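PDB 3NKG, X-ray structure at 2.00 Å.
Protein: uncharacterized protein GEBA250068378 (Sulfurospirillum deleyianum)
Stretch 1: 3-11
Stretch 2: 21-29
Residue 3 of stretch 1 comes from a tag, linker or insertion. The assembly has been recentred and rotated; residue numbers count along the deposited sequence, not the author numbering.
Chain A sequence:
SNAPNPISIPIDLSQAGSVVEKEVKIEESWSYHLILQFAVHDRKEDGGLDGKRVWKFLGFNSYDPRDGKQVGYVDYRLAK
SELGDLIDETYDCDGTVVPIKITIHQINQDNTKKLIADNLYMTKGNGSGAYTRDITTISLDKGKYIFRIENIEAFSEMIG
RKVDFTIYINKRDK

Stretch 1 3-11: APNPISIPI
Stretch 2 21-29: EKEVKIEES

The strand that begins at Ile7 and the strand that ends at Ile26 run antiparallel, with 176° between their N-to-C directions. Their axes come no closer than 8.9 Å, too far for backbone pairing, and no direct hydrogen bond joins the stretches. Side chains fill the gap. CA of Ile7 lies 7.9 Å from CA of Val24, and CA of Ile9 lies 7.7 Å from CA of Lys22. Before the strand, CA of Pro4 is 6.9 Å from CA of Glu27.

The strand residues keep extended backbones: Ile7 has phi/psi -118/130, Ser8 -121/137, Ile9 -125/114, Lys22 -138/148 and Val24 -135/129. In such a backbone successive side chains alternate: the CA-to-CB bonds of Ile7 and Ile9 point toward stretch 2, that of Ser8 away.

Ile7 (-65°, 165°) and Ile9 (-64°, 168°) are both m,t. Extended this way, the Ile7 side chain carries CD1 to 3.8 Å from CG1 of Val24, an apolar contact. Val24 is t (chi1 163°), and its CA-to-CB bond points sideways. CD1 of Ile7 also lies 4.1 Å from the backbone O of Lys25.

Lys22 is m,t,t,t. Its CA-to-CB bond points toward stretch 1, and with chi2 to chi4 all t the chain runs out straight, past Ile9, to Pro10. CG1 of Ile9 packs 3.6 Å from CD of Lys22, so the aliphatic part of the lysine covers the buried isoleucine. NZ of Lys22 is 3.1 Å from CD of Pro10. That carbon offers no acceptor. Instead, NZ of Lys22 donates to water 1, its O only 2.4 Å away, a very short hydrogen bond. Water 1 in turn donates a weak hydrogen bond to O of Ser8, 3.5 Å from its own O.

At the other end, Glu28 is t,t with chi3 -31°. This reach sets OE1 of Glu28 3.8 Å from CD of Pro4, whose ring is C-gamma exo. CD is a carbon with no polar hydrogen to give, so the carboxylate meets the ring by van der Waals approach. Pro4 has phi/psi -63/147. The stretches together bury 368 Å².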

ATOM      1  N   ALA A   3       1.154  17.650 -13.256  1.00 82.34           N
ATOM      2  CA  ALA A   3       2.053  16.503 -13.343  1.00 80.63           C
ATOM      3  C   ALA A   3       3.066  16.418 -12.179  1.00 78.91           C
ATOM      4  O   ALA A   3       4.264  16.244 -12.411  1.00 82.37           O
ATOM      5  CB  ALA A   3       2.780  16.516 -14.692  1.00 78.57           C
ATOM      6  N   PRO A   4       2.591  16.539 -10.925  1.00 73.66           N
ATOM      7  CA  PRO A   4       3.490  16.460  -9.761  1.00 69.22           C
ATOM      8  C   PRO A   4       4.190  15.103  -9.622  1.00 58.60           C
ATOM      9  O   PRO A   4       3.602  14.084  -9.985  1.00 58.70           O
ATOM     10  CB  PRO A   4       2.540  16.687  -8.573  1.00 70.05           C
ATOM     11  CG  PRO A   4       1.383  17.450  -9.150  1.00 69.38           C
ATOM     12  CD  PRO A   4       1.211  16.880 -10.529  1.00 71.70           C
ATOM     13  N   ASN A   5       5.422  15.090  -9.112  1.00 47.14           N
ATOM     14  CA  ASN A   5       6.153  13.836  -8.903  1.00 47.43           C
ATOM     15  C   ASN A   5       5.647  13.057  -7.687  1.00 46.30           C
ATOM     16  O   ASN A   5       5.325  13.651  -6.671  1.00 49.25           O
ATOM     17  CB  ASN A   5       7.652  14.103  -8.730  1.00 58.62           C
ATOM     18  CG  ASN A   5       8.380  14.260 -10.062  1.00 72.27           C
ATOM     19  OD1 ASN A   5       7.809  14.744 -11.040  1.00 77.59           O
ATOM     20  ND2 ASN A   5       9.646  13.846 -10.100  1.00 72.73           N
ATOM     21  N   PRO A   6       5.594  11.720  -7.787  1.00 43.99           N
ATOM     22  CA  PRO A   6       5.204  10.904  -6.626  1.00 43.32           C
ATOM     23  C   PRO A   6       6.194  11.045  -5.475  1.00 40.60           C
ATOM     24  O   PRO A   6       7.353  11.403  -5.684  1.00 41.72           O
ATOM     25  CB  PRO A   6       5.245   9.470  -7.157  1.00 38.37           C
ATOM     26  CG  PRO A   6       5.347   9.583  -8.650  1.00 40.98           C
ATOM     27  CD  PRO A   6       5.975  10.898  -8.949  1.00 39.43           C
ATOM     28  N   ILE A   7       5.714  10.781  -4.267  1.00 39.49           N
ATOM     29  CA  ILE A   7       6.529  10.817  -3.064  1.00 35.13           C
ATOM     30  C   ILE A   7       6.531   9.419  -2.472  1.00 35.20           C
ATOM     31  O   ILE A   7       5.468   8.815  -2.325  1.00 31.71           O
ATOM     32  CB  ILE A   7       5.914  11.774  -2.053  1.00 37.81           C
ATOM     33  CG1 ILE A   7       5.946  13.197  -2.616  1.00 40.23           C
ATOM     34  CG2 ILE A   7       6.647  11.700  -0.735  1.00 40.94           C
ATOM     35  CD1 ILE A   7       5.048  14.139  -1.872  1.00 46.81           C
ATOM     36  N   SER A   8       7.712   8.893  -2.153  1.00 27.88           N
ATOM     37  CA  SER A   8       7.813   7.554  -1.557  1.00 29.56           C
ATOM     38  C   SER A   8       8.483   7.577  -0.191  1.00 34.54           C
ATOM     39  O   SER A   8       9.484   8.246   0.010  1.00 41.69           O
ATOM     40  CB  SER A   8       8.556   6.584  -2.476  1.00 35.23           C
ATOM     41  OG  SER A   8       7.735   6.136  -3.552  1.00 33.24           O
ATOM     42  N   ILE A   9       7.916   6.829   0.749  1.00 34.54           N
ATOM     43  CA  ILE A   9       8.410   6.775   2.109  1.00 32.39           C
ATOM     44  C   ILE A   9       8.685   5.303   2.444  1.00 31.66           C
ATOM     45  O   ILE A   9       7.757   4.499   2.492  1.00 28.71           O
ATOM     46  CB  ILE A   9       7.352   7.375   3.066  1.00 36.72           C
ATOM     47  CG1 ILE A   9       7.127   8.856   2.758  1.00 41.21           C
ATOM     48  CG2 ILE A   9       7.717   7.196   4.542  1.00 35.85           C
ATOM     49  CD1 ILE A   9       5.912   9.437   3.463  1.00 38.90           C
ATOM     50  N   PRO A  10       9.962   4.941   2.647  1.00 30.09           N
ATOM     51  CA  PRO A  10      10.261   3.545   2.963  1.00 31.50           C
ATOM     52  C   PRO A  10       9.658   3.158   4.292  1.00 30.14           C
ATOM     53  O   PRO A  10       9.786   3.904   5.257  1.00 29.56           O
ATOM     54  CB  PRO A  10      11.793   3.518   3.048  1.00 35.20           C
ATOM     55  CG  PRO A  10      12.229   4.631   2.148  1.00 42.87           C
ATOM     56  CD  PRO A  10      11.191   5.718   2.405  1.00 41.41           C
ATOM     57  N   ILE A  11       8.994   2.006   4.339  1.00 28.49           N
ATOM     58  CA  ILE A  11       8.483   1.488   5.599  1.00 29.46           C
ATOM     59  C   ILE A  11       8.878   0.020   5.808  1.00 31.92           C
ATOM     60  O   ILE A  11       9.243  -0.685   4.857  1.00 28.22           O
ATOM     61  CB  ILE A  11       6.971   1.617   5.680  1.00 30.14           C
ATOM     62  CG1 ILE A  11       6.317   0.785   4.582  1.00 32.23           C
ATOM     63  CG2 ILE A  11       6.571   3.082   5.537  1.00 33.53           C
ATOM     64  CD1 ILE A  11       4.822   0.741   4.721  1.00 40.20           C
ATOM     65  N   GLU A  21       7.597   9.065   9.902  1.00 35.72           N
ATOM     66  CA  GLU A  21       6.928  10.355   9.822  1.00 38.39           C
ATOM     67  C   GLU A  21       7.663  11.248   8.817  1.00 38.93           C
ATOM     68  O   GLU A  21       8.869  11.442   8.933  1.00 42.53           O
ATOM     69  CB  GLU A  21       6.920  10.989  11.216  1.00 37.65           C
ATOM     70  CG  GLU A  21       5.987  12.144  11.419  1.00 46.23           C
ATOM     71  CD  GLU A  21       5.866  12.528  12.891  1.00 55.08           C
ATOM     72  OE1 GLU A  21       5.324  11.720  13.679  1.00 59.00           O
ATOM     73  OE2 GLU A  21       6.303  13.641  13.261  1.00 54.76           O
ATOM     74  N   LYS A  22       6.967  11.757   7.809  1.00 30.48           N
ATOM     75  CA  LYS A  22       7.607  12.706   6.899  1.00 39.40           C
ATOM     76  C   LYS A  22       6.729  13.894   6.521  1.00 36.45           C
ATOM     77  O   LYS A  22       5.503  13.781   6.454  1.00 36.24           O
ATOM     78  CB  LYS A  22       8.140  12.006   5.648  1.00 58.28           C
ATOM     79  CG  LYS A  22       9.370  11.163   5.938  1.00 76.04           C
ATOM     80  CD  LYS A  22       9.720  10.228   4.794  1.00 86.51           C
ATOM     81  CE  LYS A  22      10.747   9.192   5.243  1.00 90.49           C
ATOM     82  NZ  LYS A  22      11.159   8.273   4.143  1.00 92.89           N
ATOM     83  N   GLU A  23       7.366  15.041   6.302  1.00 25.69           N
ATOM     84  CA  GLU A  23       6.664  16.200   5.797  1.00 29.49           C
ATOM     85  C   GLU A  23       6.446  16.006   4.307  1.00 29.81           C
ATOM     86  O   GLU A  23       7.304  15.510   3.589  1.00 31.96           O
ATOM     87  CB  GLU A  23       7.437  17.490   6.053  1.00 32.40           C
ATOM     88  CG  GLU A  23       6.732  18.714   5.500  1.00 43.79           C
ATOM     89  CD  GLU A  23       7.450  20.015   5.847  1.00 56.62           C
ATOM     90  OE1 GLU A  23       8.098  20.083   6.923  1.00 53.96           O
ATOM     91  OE2 GLU A  23       7.364  20.967   5.036  1.00 58.89           O
ATOM     92  N   VAL A  24       5.276  16.410   3.858  1.00 27.59           N
ATOM     93  CA  VAL A  24       4.849  16.144   2.525  1.00 26.64           C
ATOM     94  C   VAL A  24       4.253  17.420   1.963  1.00 31.17           C
ATOM     95  O   VAL A  24       3.372  18.029   2.582  1.00 35.19           O
ATOM     96  CB  VAL A  24       3.758  15.048   2.536  1.00 25.01           C
ATOM     97  CG1 VAL A  24       3.012  15.039   1.209  1.00 22.46           C
ATOM     98  CG2 VAL A  24       4.383  13.698   2.867  1.00 27.19           C
ATOM     99  N   LYS A  25       4.719  17.807   0.782  1.00 33.69           N
ATOM    100  CA  LYS A  25       4.232  19.008   0.137  1.00 34.55           C
ATOM    101  C   LYS A  25       3.324  18.657  -1.024  1.00 33.68           C
ATOM    102  O   LYS A  25       3.741  17.996  -1.964  1.00 39.41           O
ATOM    103  CB  LYS A  25       5.404  19.877  -0.326  1.00 43.61           C
ATOM    104  CG  LYS A  25       4.990  21.241  -0.880  1.00 57.12           C
ATOM    105  CD  LYS A  25       6.188  22.182  -0.989  1.00 67.24           C
ATOM    106  CE  LYS A  25       5.801  23.551  -1.534  1.00 73.75           C
ATOM    107  NZ  LYS A  25       6.985  24.470  -1.624  1.00 77.82           N
ATOM    108  N   ILE A  26       2.073  19.094  -0.942  1.00 32.69           N
ATOM    109  CA  ILE A  26       1.121  18.958  -2.034  1.00 31.04           C
ATOM    110  C   ILE A  26       1.116  20.238  -2.889  1.00 36.56           C
ATOM    111  O   ILE A  26       0.764  21.318  -2.392  1.00 30.12           O
ATOM    112  CB  ILE A  26      -0.298  18.690  -1.494  1.00 26.21           C
ATOM    113  CG1 ILE A  26      -0.302  17.451  -0.575  1.00 23.61           C
ATOM    114  CG2 ILE A  26      -1.289  18.552  -2.637  1.00 29.11           C
ATOM    115  CD1 ILE A  26       0.073  16.119  -1.270  1.00 22.69           C
ATOM    116  N   GLU A  27       1.478  20.099  -4.167  1.00 39.47           N
ATOM    117  CA  GLU A  27       1.614  21.221  -5.099  1.00 45.40           C
ATOM    118  C   GLU A  27       0.297  21.585  -5.774  1.00 46.92           C
ATOM    119  O   GLU A  27       0.116  22.715  -6.225  1.00 46.82           O
ATOM    120  CB  GLU A  27       2.628  20.898  -6.209  1.00 55.22           C
ATOM    121  CG  GLU A  27       3.836  20.061  -5.794  1.00 70.02           C
ATOM    122  CD  GLU A  27       4.932  20.870  -5.108  1.00 82.39           C
ATOM    123  OE1 GLU A  27       4.721  22.075  -4.830  1.00 83.84           O
ATOM    124  OE2 GLU A  27       6.011  20.290  -4.847  1.00 86.52           O
ATOM    125  N   GLU A  28      -0.606  20.619  -5.881  1.00 38.55           N
ATOM    126  CA  GLU A  28      -1.841  20.828  -6.615  1.00 35.83           C
ATOM    127  C   GLU A  28      -2.993  20.320  -5.777  1.00 41.54           C
ATOM    128  O   GLU A  28      -2.936  19.195  -5.238  1.00 40.36           O
ATOM    129  CB  GLU A  28      -1.785  20.082  -7.959  1.00 48.07           C
ATOM    130  CG  GLU A  28      -2.899  20.429  -8.960  1.00 62.21           C
ATOM    131  CD  GLU A  28      -2.764  19.688 -10.305  1.00 72.54           C
ATOM    132  OE1 GLU A  28      -1.620  19.400 -10.733  1.00 72.53           O
ATOM    133  OE2 GLU A  28      -3.808  19.397 -10.937  1.00 75.75           O
ATOM    134  N   SER A  29      -4.033  21.140  -5.650  1.00 31.57           N
ATOM    135  CA  SER A  29      -5.257  20.686  -5.012  1.00 36.15           C
ATOM    136  C   SER A  29      -5.903  19.649  -5.922  1.00 36.15           C
ATOM    137  O   SER A  29      -6.436  19.986  -6.983  1.00 39.14           O
ATOM    138  CB  SER A  29      -6.217  21.862  -4.762  1.00 35.36           C
ATOM    139  OG  SER A  29      -5.632  22.795  -3.870  1.00 38.90           O
TER
HETATM  140  O   HOH W   1      11.916   9.478   2.156  1.00 48.61           O